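Peptidase M16 inactive domain family protein (Pseudomonas fluorescens, PDB 3GWB) is of unestablished activity but is probably a non-catalytic relative of the zinc-dependent M16 metallopeptidases. Local coordinates at residues Q15-A20 / D209-A214; K24-E29 / N196-L201. All coordinates share one frame; numbering follows the deposited sequence.

Contact 1: residues Q15-A20 / D209-A214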
ATOM      1  N   GLN A  15     -13.173  14.675 -25.485  1.00 11.65           N
ATOM      2  CA  GLN A  15     -12.643  15.614 -26.460  1.00 12.02           C
ATOM      3  C   GLN A  15     -11.167  15.322 -26.660  1.00 13.55           C
ATOM      4  O   GLN A  15     -10.471  14.917 -25.727  1.00 10.89           O
ATOM      5  CB  GLN A  15     -12.834  17.043 -25.966  1.00 13.28           C
ATOM      6  CG  GLN A  15     -14.276  17.399 -25.705  1.00 16.80           C
ATOM      7  CD  GLN A  15     -14.422  18.766 -25.088  1.00 19.30           C
ATOM      8  OE1 GLN A  15     -14.066  19.772 -25.696  1.00 21.21           O
ATOM      9  NE2 GLN A  15     -14.944  18.811 -23.866  1.00 17.96           N
ATOM     10  N   THR A  16     -10.677  15.532 -27.872  1.00 12.77           N
ATOM     11  CA  THR A  16      -9.280  15.245 -28.130  1.00 13.82           C
ATOM     12  C   THR A  16      -8.636  16.223 -29.097  1.00 14.40           C
ATOM     13  O   THR A  16      -9.308  16.832 -29.934  1.00 13.47           O
ATOM     14  CB  THR A  16      -9.119  13.814 -28.679  1.00 15.95           C
ATOM     15  OG1 THR A  16      -7.726  13.475 -28.746  1.00 20.69           O
ATOM     16  CG2 THR A  16      -9.725  13.710 -30.067  1.00 16.65           C
ATOM     17  N   TRP A  17      -7.322  16.363 -28.967  1.00 13.75           N
ATOM     18  CA  TRP A  17      -6.534  17.244 -29.815  1.00 14.38           C
ATOM     19  C   TRP A  17      -5.077  16.957 -29.503  1.00 15.07           C
ATOM     20  O   TRP A  17      -4.780  16.139 -28.628  1.00 13.81           O
ATOM     21  CB  TRP A  17      -6.879  18.719 -29.541  1.00 14.06           C
ATOM     22  CG  TRP A  17      -6.553  19.231 -28.151  1.00 15.60           C
ATOM     23  CD1 TRP A  17      -5.384  19.816 -27.741  1.00 16.47           C
ATOM     24  CD2 TRP A  17      -7.417  19.225 -27.003  1.00 14.64           C
ATOM     25  NE1 TRP A  17      -5.474  20.181 -26.416  1.00 14.32           N
ATOM     26  CE2 TRP A  17      -6.710  19.832 -25.942  1.00 13.53           C
ATOM     27  CE3 TRP A  17      -8.724  18.773 -26.774  1.00 12.16           C
ATOM     28  CZ2 TRP A  17      -7.265  19.988 -24.664  1.00 13.28           C
ATOM     29  CZ3 TRP A  17      -9.273  18.931 -25.502  1.00 11.93           C
ATOM     30  CH2 TRP A  17      -8.547  19.536 -24.469  1.00  9.78           C
ATOM     31  N   SER A  18      -4.174  17.599 -30.237  1.00 13.33           N
ATOM     32  CA  SER A  18      -2.751  17.414 -30.013  1.00 14.41           C
ATOM     33  C   SER A  18      -2.113  18.759 -29.710  1.00 13.53           C
ATOM     34  O   SER A  18      -2.633  19.801 -30.108  1.00 11.63           O
ATOM     35  CB  SER A  18      -2.093  16.796 -31.249  1.00 17.22           C
ATOM     36  OG  SER A  18      -2.576  15.479 -31.462  1.00 21.84           O
ATOM     37  N   THR A  19      -0.996  18.743 -28.992  1.00  9.86           N
ATOM     38  CA  THR A  19      -0.294  19.988 -28.681  1.00 11.90           C
ATOM     39  C   THR A  19       0.729  20.233 -29.789  1.00 13.10           C
ATOM     40  O   THR A  19       0.947  19.374 -30.649  1.00 12.33           O
ATOM     41  CB  THR A  19       0.476  19.896 -27.349  1.00 11.00           C
ATOM     42  OG1 THR A  19       1.494  18.892 -27.464  1.00 11.78           O
ATOM     43  CG2 THR A  19      -0.471  19.554 -26.197  1.00 12.46           C
ATOM     44  N   ALA A  20       1.370  21.396 -29.762  1.00 14.67           N
ATOM     45  CA  ALA A  20       2.370  21.734 -30.774  1.00 14.87           C
ATOM     46  C   ALA A  20       3.566  20.784 -30.753  1.00 16.36           C
ATOM     47  O   ALA A  20       4.321  20.728 -31.724  1.00 18.47           O
ATOM     48  CB  ALA A  20       2.843  23.174 -30.584  1.00 15.21           C
ATOM     49  N   ASP A 209      -9.650  25.922 -20.503  1.00 12.94           N
ATOM     50  CA  ASP A 209      -8.791  25.692 -19.341  1.00 12.31           C
ATOM     51  C   ASP A 209      -7.896  24.495 -19.642  1.00 10.83           C
ATOM     52  O   ASP A 209      -6.698  24.512 -19.383  1.00 11.78           O
ATOM     53  CB  ASP A 209      -9.607  25.339 -18.085  1.00 16.00           C
ATOM     54  CG  ASP A 209     -10.369  26.520 -17.504  1.00 19.66           C
ATOM     55  OD1 ASP A 209      -9.914  27.676 -17.664  1.00 23.20           O
ATOM     56  OD2 ASP A 209     -11.419  26.274 -16.860  1.00 20.33           O
ATOM     57  N   ALA A 210      -8.507  23.445 -20.174  1.00 10.32           N
ATOM     58  CA  ALA A 210      -7.803  22.211 -20.496  1.00 10.66           C
ATOM     59  C   ALA A 210      -6.743  22.415 -21.569  1.00 10.48           C
ATOM     60  O   ALA A 210      -5.653  21.837 -21.500  1.00 12.97           O
ATOM     61  CB  ALA A 210      -8.803  21.151 -20.936  1.00  9.73           C
ATOM     62  N   GLU A 211      -7.064  23.229 -22.568  1.00 10.82           N
ATOM     63  CA  GLU A 211      -6.111  23.494 -23.634  1.00 11.69           C
ATOM     64  C   GLU A 211      -4.855  24.144 -23.070  1.00  9.10           C
ATOM     65  O   GLU A 211      -3.743  23.746 -23.415  1.00  7.66           O
ATOM     66  CB  GLU A 211      -6.742  24.391 -24.699  1.00 13.30           C
ATOM     67  CG  GLU A 211      -7.341  23.621 -25.868  1.00 16.84           C
ATOM     68  CD  GLU A 211      -8.257  24.481 -26.721  1.00 20.02           C
ATOM     69  OE1 GLU A 211      -8.062  25.718 -26.737  1.00 21.61           O
ATOM     70  OE2 GLU A 211      -9.163  23.925 -27.380  1.00 17.65           O
ATOM     71  N   ALA A 212      -5.037  25.125 -22.189  1.00  8.70           N
ATOM     72  CA  ALA A 212      -3.913  25.836 -21.570  1.00 10.05           C
ATOM     73  C   ALA A 212      -3.071  24.898 -20.699  1.00  9.26           C
ATOM     74  O   ALA A 212      -1.835  24.934 -20.747  1.00  9.79           O
ATOM     75  CB  ALA A 212      -4.435  27.012 -20.730  1.00 10.20           C
ATOM     76  N   ILE A 213      -3.736  24.061 -19.905  1.00  8.18           N
ATOM     77  CA  ILE A 213      -3.043  23.116 -19.036  1.00  7.43           C
ATOM     78  C   ILE A 213      -2.208  22.145 -19.873  1.00  7.89           C
ATOM     79  O   ILE A 213      -1.024  21.912 -19.597  1.00  7.61           O
ATOM     80  CB  ILE A 213      -4.042  22.279 -18.198  1.00  8.57           C
ATOM     81  CG1 ILE A 213      -4.905  23.191 -17.321  1.00 11.02           C
ATOM     82  CG2 ILE A 213      -3.293  21.214 -17.411  1.00  6.78           C
ATOM     83  CD1 ILE A 213      -4.141  24.177 -16.512  1.00 15.00           C
ATOM     84  N   ALA A 214      -2.828  21.581 -20.903  1.00  7.29           N
ATOM     85  CA  ALA A 214      -2.124  20.626 -21.749  1.00  7.48           C
ATOM     86  C   ALA A 214      -0.942  21.253 -22.470  1.00  7.42           C
ATOM     87  O   ALA A 214       0.118  20.642 -22.570  1.00  6.32           O
ATOM     88  CB  ALA A 214      -3.089  20.004 -22.746  1.00  7.63           C
TER
HETATM   89  O   HOH W   1      -3.595  22.029 -25.719  1.00 11.38           O

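Contact 2: residues K24-E29 / N196-L201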
ATOM      1  N   LYS A  24      -0.628  13.730 -27.461  1.00 14.01           N
ATOM      2  CA  LYS A  24      -2.044  13.438 -27.619  1.00 13.75           C
ATOM      3  C   LYS A  24      -2.774  13.866 -26.347  1.00 10.10           C
ATOM      4  O   LYS A  24      -2.397  13.464 -25.252  1.00 10.47           O
ATOM      5  CB  LYS A  24      -2.249  11.940 -27.834  1.00 16.22           C
ATOM      6  CG  LYS A  24      -1.414  11.348 -28.949  1.00 21.33           C
ATOM      7  CD  LYS A  24      -1.570   9.827 -29.012  1.00 24.70           C
ATOM      8  CE  LYS A  24      -3.000   9.426 -29.352  1.00 27.47           C
ATOM      9  NZ  LYS A  24      -3.401   9.969 -30.677  1.00 30.80           N
ATOM     10  N   VAL A  25      -3.806  14.685 -26.495  1.00  7.97           N
ATOM     11  CA  VAL A  25      -4.591  15.148 -25.353  1.00  8.77           C
ATOM     12  C   VAL A  25      -6.034  14.616 -25.382  1.00  8.41           C
ATOM     13  O   VAL A  25      -6.699  14.652 -26.421  1.00  7.68           O
ATOM     14  CB  VAL A  25      -4.670  16.700 -25.316  1.00  9.92           C
ATOM     15  CG1 VAL A  25      -5.396  17.153 -24.062  1.00  7.87           C
ATOM     16  CG2 VAL A  25      -3.280  17.310 -25.373  1.00  9.05           C
ATOM     17  N   LEU A  26      -6.510  14.105 -24.247  1.00  7.04           N
ATOM     18  CA  LEU A  26      -7.894  13.635 -24.142  1.00  6.12           C
ATOM     19  C   LEU A  26      -8.491  14.316 -22.919  1.00  8.39           C
ATOM     20  O   LEU A  26      -7.867  14.358 -21.851  1.00  9.02           O
ATOM     21  CB  LEU A  26      -7.970  12.117 -23.997  1.00  8.24           C
ATOM     22  CG  LEU A  26      -7.673  11.331 -25.275  1.00  9.88           C
ATOM     23  CD1 LEU A  26      -6.164  11.285 -25.530  1.00 11.95           C
ATOM     24  CD2 LEU A  26      -8.236   9.929 -25.130  1.00 10.33           C
ATOM     25  N   PHE A  27      -9.701  14.834 -23.062  1.00  6.14           N
ATOM     26  CA  PHE A  27     -10.333  15.575 -21.981  1.00  9.12           C
ATOM     27  C   PHE A  27     -11.824  15.331 -21.823  1.00 10.60           C
ATOM     28  O   PHE A  27     -12.559  15.215 -22.809  1.00  9.65           O
ATOM     29  CB  PHE A  27     -10.085  17.067 -22.221  1.00  7.81           C
ATOM     30  CG  PHE A  27     -10.947  17.977 -21.395  1.00 10.40           C
ATOM     31  CD1 PHE A  27     -10.790  18.049 -20.012  1.00 10.47           C
ATOM     32  CD2 PHE A  27     -11.901  18.785 -22.008  1.00 11.24           C
ATOM     33  CE1 PHE A  27     -11.582  18.912 -19.254  1.00  7.72           C
ATOM     34  CE2 PHE A  27     -12.694  19.648 -21.258  1.00 12.44           C
ATOM     35  CZ  PHE A  27     -12.530  19.716 -19.884  1.00  7.95           C
ATOM     36  N   VAL A  28     -12.258  15.245 -20.567  1.00 11.15           N
ATOM     37  CA  VAL A  28     -13.671  15.074 -20.241  1.00 10.08           C
ATOM     38  C   VAL A  28     -14.017  16.132 -19.194  1.00 12.46           C
ATOM     39  O   VAL A  28     -13.405  16.179 -18.118  1.00  8.45           O
ATOM     40  CB  VAL A  28     -13.967  13.675 -19.646  1.00 10.06           C
ATOM     41  CG1 VAL A  28     -15.400  13.619 -19.128  1.00 13.32           C
ATOM     42  CG2 VAL A  28     -13.747  12.599 -20.698  1.00 10.04           C
ATOM     43  N   GLU A  29     -14.976  16.994 -19.511  1.00 11.41           N
ATOM     44  CA  GLU A  29     -15.383  18.022 -18.564  1.00 14.21           C
ATOM     45  C   GLU A  29     -16.327  17.361 -17.557  1.00 14.01           C
ATOM     46  O   GLU A  29     -17.229  16.619 -17.940  1.00 13.07           O
ATOM     47  CB  GLU A  29     -16.100  19.169 -19.283  1.00 16.18           C
ATOM     48  CG  GLU A  29     -16.323  20.398 -18.404  1.00 20.30           C
ATOM     49  CD  GLU A  29     -17.040  21.532 -19.122  1.00 25.66           C
ATOM     50  OE1 GLU A  29     -16.647  21.857 -20.260  1.00 29.57           O
ATOM     51  OE2 GLU A  29     -17.985  22.114 -18.543  1.00 25.11           O
ATOM     52  N   ASN A 196       6.225  11.652 -26.998  1.00  9.62           N
ATOM     53  CA  ASN A 196       6.069  10.288 -26.487  1.00 10.21           C
ATOM     54  C   ASN A 196       5.079  10.187 -25.325  1.00 10.70           C
ATOM     55  O   ASN A 196       5.044   9.177 -24.618  1.00 13.08           O
ATOM     56  CB  ASN A 196       7.442   9.768 -26.028  1.00  9.97           C
ATOM     57  CG  ASN A 196       7.494   8.260 -25.910  1.00 11.82           C
ATOM     58  OD1 ASN A 196       7.110   7.546 -26.833  1.00 12.78           O
ATOM     59  ND2 ASN A 196       7.992   7.765 -24.774  1.00  9.64           N
ATOM     60  N   VAL A 197       4.271  11.222 -25.128  1.00  8.91           N
ATOM     61  CA  VAL A 197       3.326  11.209 -24.019  1.00  8.73           C
ATOM     62  C   VAL A 197       1.861  11.407 -24.396  1.00  9.23           C
ATOM     63  O   VAL A 197       1.533  12.012 -25.422  1.00  9.27           O
ATOM     64  CB  VAL A 197       3.691  12.301 -22.981  1.00  8.60           C
ATOM     65  CG1 VAL A 197       3.279  13.676 -23.515  1.00  5.40           C
ATOM     66  CG2 VAL A 197       3.011  12.001 -21.629  1.00  6.03           C
ATOM     67  N   VAL A 198       0.984  10.874 -23.553  1.00  7.75           N
ATOM     68  CA  VAL A 198      -0.454  11.028 -23.715  1.00  7.80           C
ATOM     69  C   VAL A 198      -0.887  11.873 -22.524  1.00  7.72           C
ATOM     70  O   VAL A 198      -0.544  11.555 -21.393  1.00  7.98           O
ATOM     71  CB  VAL A 198      -1.206   9.684 -23.639  1.00  8.98           C
ATOM     72  CG1 VAL A 198      -2.718   9.940 -23.610  1.00  7.82           C
ATOM     73  CG2 VAL A 198      -0.846   8.819 -24.841  1.00  7.49           C
ATOM     74  N   ILE A 199      -1.634  12.940 -22.777  1.00  8.03           N
ATOM     75  CA  ILE A 199      -2.091  13.829 -21.711  1.00  9.25           C
ATOM     76  C   ILE A 199      -3.591  13.659 -21.510  1.00  7.24           C
ATOM     77  O   ILE A 199      -4.377  14.013 -22.382  1.00  9.52           O
ATOM     78  CB  ILE A 199      -1.785  15.303 -22.065  1.00  8.58           C
ATOM     79  CG1 ILE A 199      -0.275  15.495 -22.193  1.00  9.08           C
ATOM     80  CG2 ILE A 199      -2.347  16.236 -21.007  1.00 10.32           C
ATOM     81  CD1 ILE A 199       0.104  16.826 -22.803  1.00 10.96           C
ATOM     82  N   ALA A 200      -3.982  13.113 -20.362  1.00  8.29           N
ATOM     83  CA  ALA A 200      -5.391  12.887 -20.058  1.00  6.05           C
ATOM     84  C   ALA A 200      -5.827  13.816 -18.934  1.00  7.74           C
ATOM     85  O   ALA A 200      -5.146  13.932 -17.922  1.00  6.19           O
ATOM     86  CB  ALA A 200      -5.606  11.426 -19.656  1.00  7.49           C
ATOM     87  N   LEU A 201      -6.965  14.472 -19.119  1.00  5.80           N
ATOM     88  CA  LEU A 201      -7.489  15.427 -18.141  1.00  9.55           C
ATOM     89  C   LEU A 201      -8.969  15.229 -17.881  1.00  9.38           C
ATOM     90  O   LEU A 201      -9.753  15.119 -18.816  1.00  8.70           O
ATOM     91  CB  LEU A 201      -7.295  16.858 -18.658  1.00 10.24           C
ATOM     92  CG  LEU A 201      -6.027  17.651 -18.362  1.00 14.66           C
ATOM     93  CD1 LEU A 201      -6.022  18.925 -19.212  1.00 16.15           C
ATOM     94  CD2 LEU A 201      -5.980  17.996 -16.866  1.00 16.27           C
TER

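Contact 1: residues Q15-A20 / D209-A214
Trp-17 and Thr-19 meet Ala-210, Glu-211 and Ala-214 between strand 15-18 and helix 209-214, whose axes come no closer than 10.6 Å and diverge by 36°. At that spacing the backbones cannot bond directly, and side chains have to span the distance; Trp-17, the largest residue type, does most of this. Its CG sits between the backbone N and the carbonyl carbon (chi1 64°), and the indole reaches from there to the helix. The six-membered end of the ring meets Ala-210 at its edge, where Ala-210 CB lies 3.9 Å from Trp-17 CH2, close to the ring plane. Glu-211 comes in differently: its CG is above the plane, set toward the rim, 3.8 Å from Trp-17 CZ2. The carboxylate plane stands nearly upright to the indole, 84° away from it, and the carboxylate is held by a salt bridge to Arg-207, one turn earlier on the helix. Alanine suits positions 210 and 214 because a lone methyl lets the indole and Thr-19 come near the helix. Thr-19 adds its CG2 methyl, 3.8 Å from Ala-214 O, while its OG1 bonds to Ser-218 OG and Ala-23 N. A water bridges the polar side of the indole to the helix: Trp-17 NE1 donates to it over 2.7 Å, and it donates in turn to Glu-211 O over 2.9 Å. An alanine in place of Trp-17 would probably open a gap beside Ala-210 and the Glu-211 methylene and leave the water without its indole donor. The chemistry is thus mostly apolar, with one water-mediated link from the indole N-H to the helix backbone, and it fastens the edge strand of the sheet to helix 207-220.

Contact 2: residues K24-E29 / N196-L201
Lys-24, Leu-26 and Val-28 bond through their backbones to Val-197, Ile-199 and Leu-201, in strands 24-29 and 197-201 that run parallel, their axes 4.7 Å apart and 14° from aligned. The hydrogen bonds form the ladder of a parallel pair. Ile-199 N donates to Lys-24 O at 2.6 Å, almost straight at 177°, and Leu-26 N donates to Ile-199 O. Leu-201 N then reaches Leu-26 O, and Val-28 N continues the series to Leu-201 O at 3.1 Å; a backbone bond between Val-28 and Gly-203 carries the pairing on. At the start, the bond from Lys-24 N to Val-197 O is weak. CA-H groups add to the same carbonyls: Val-25 CA lies 3.2 Å from Ile-199 O, and Phe-27 CA makes the like approach to Leu-201 O, so each of these oxygens has both an N-H and a C-H donor.

Side chains pair on both faces. On one, Val-25 CG2 touches Ile-199 CB at 4.1 Å, a fit of two beta-branched residues well suited to extended chain. Next to them, Phe-27 has CG anti to its backbone N (chi1 166°), and its CD1 packs 3.9 Å from Leu-201 CB and also near Leu-201 O, which approaches the ring obliquely. On the other face Leu-26 CD1 meets Val-198 CG1 at 4.2 Å. Lys-24 borders this face with its aliphatic chain, while its end leads away.

Apolar residues suit both faces because helices cover them. Ala-210 and Ile-213 of helix 207-220 pack on Leu-201, while helix 365-377 lies on the opposite face, with Met-375 on Leu-26 and Val-369 on the small Ala-200. Strand 15-18 flanks 24-29, and strand 35-42 flanks 197-203, which makes this pair an interior part of the mixed sheet.

How the contacts relate
Contact 1 and contact 2 lie side by side, their centres about 7 Å apart, and both reach the same mixed sheet, contact 1 through its edge strand and a covering helix, contact 2 in its interior. The order along the sequence is strand 15-18, strand 24-29, then, much later, strand 197-203 and helix 207-220, so the parallel pairing of contact 2 falls between the two segments of contact 1. Strand 15-18 is antiparallel to 24-29, with probable hydrogen bonds Trp-17 O to Val-25 N and Gln-15 O to Phe-27 N, each 2.8 Å. Trp-17 CH2 also packs on Phe-27 CB. Together the contacts bring the chain's beginning against a much later strand-helix unit.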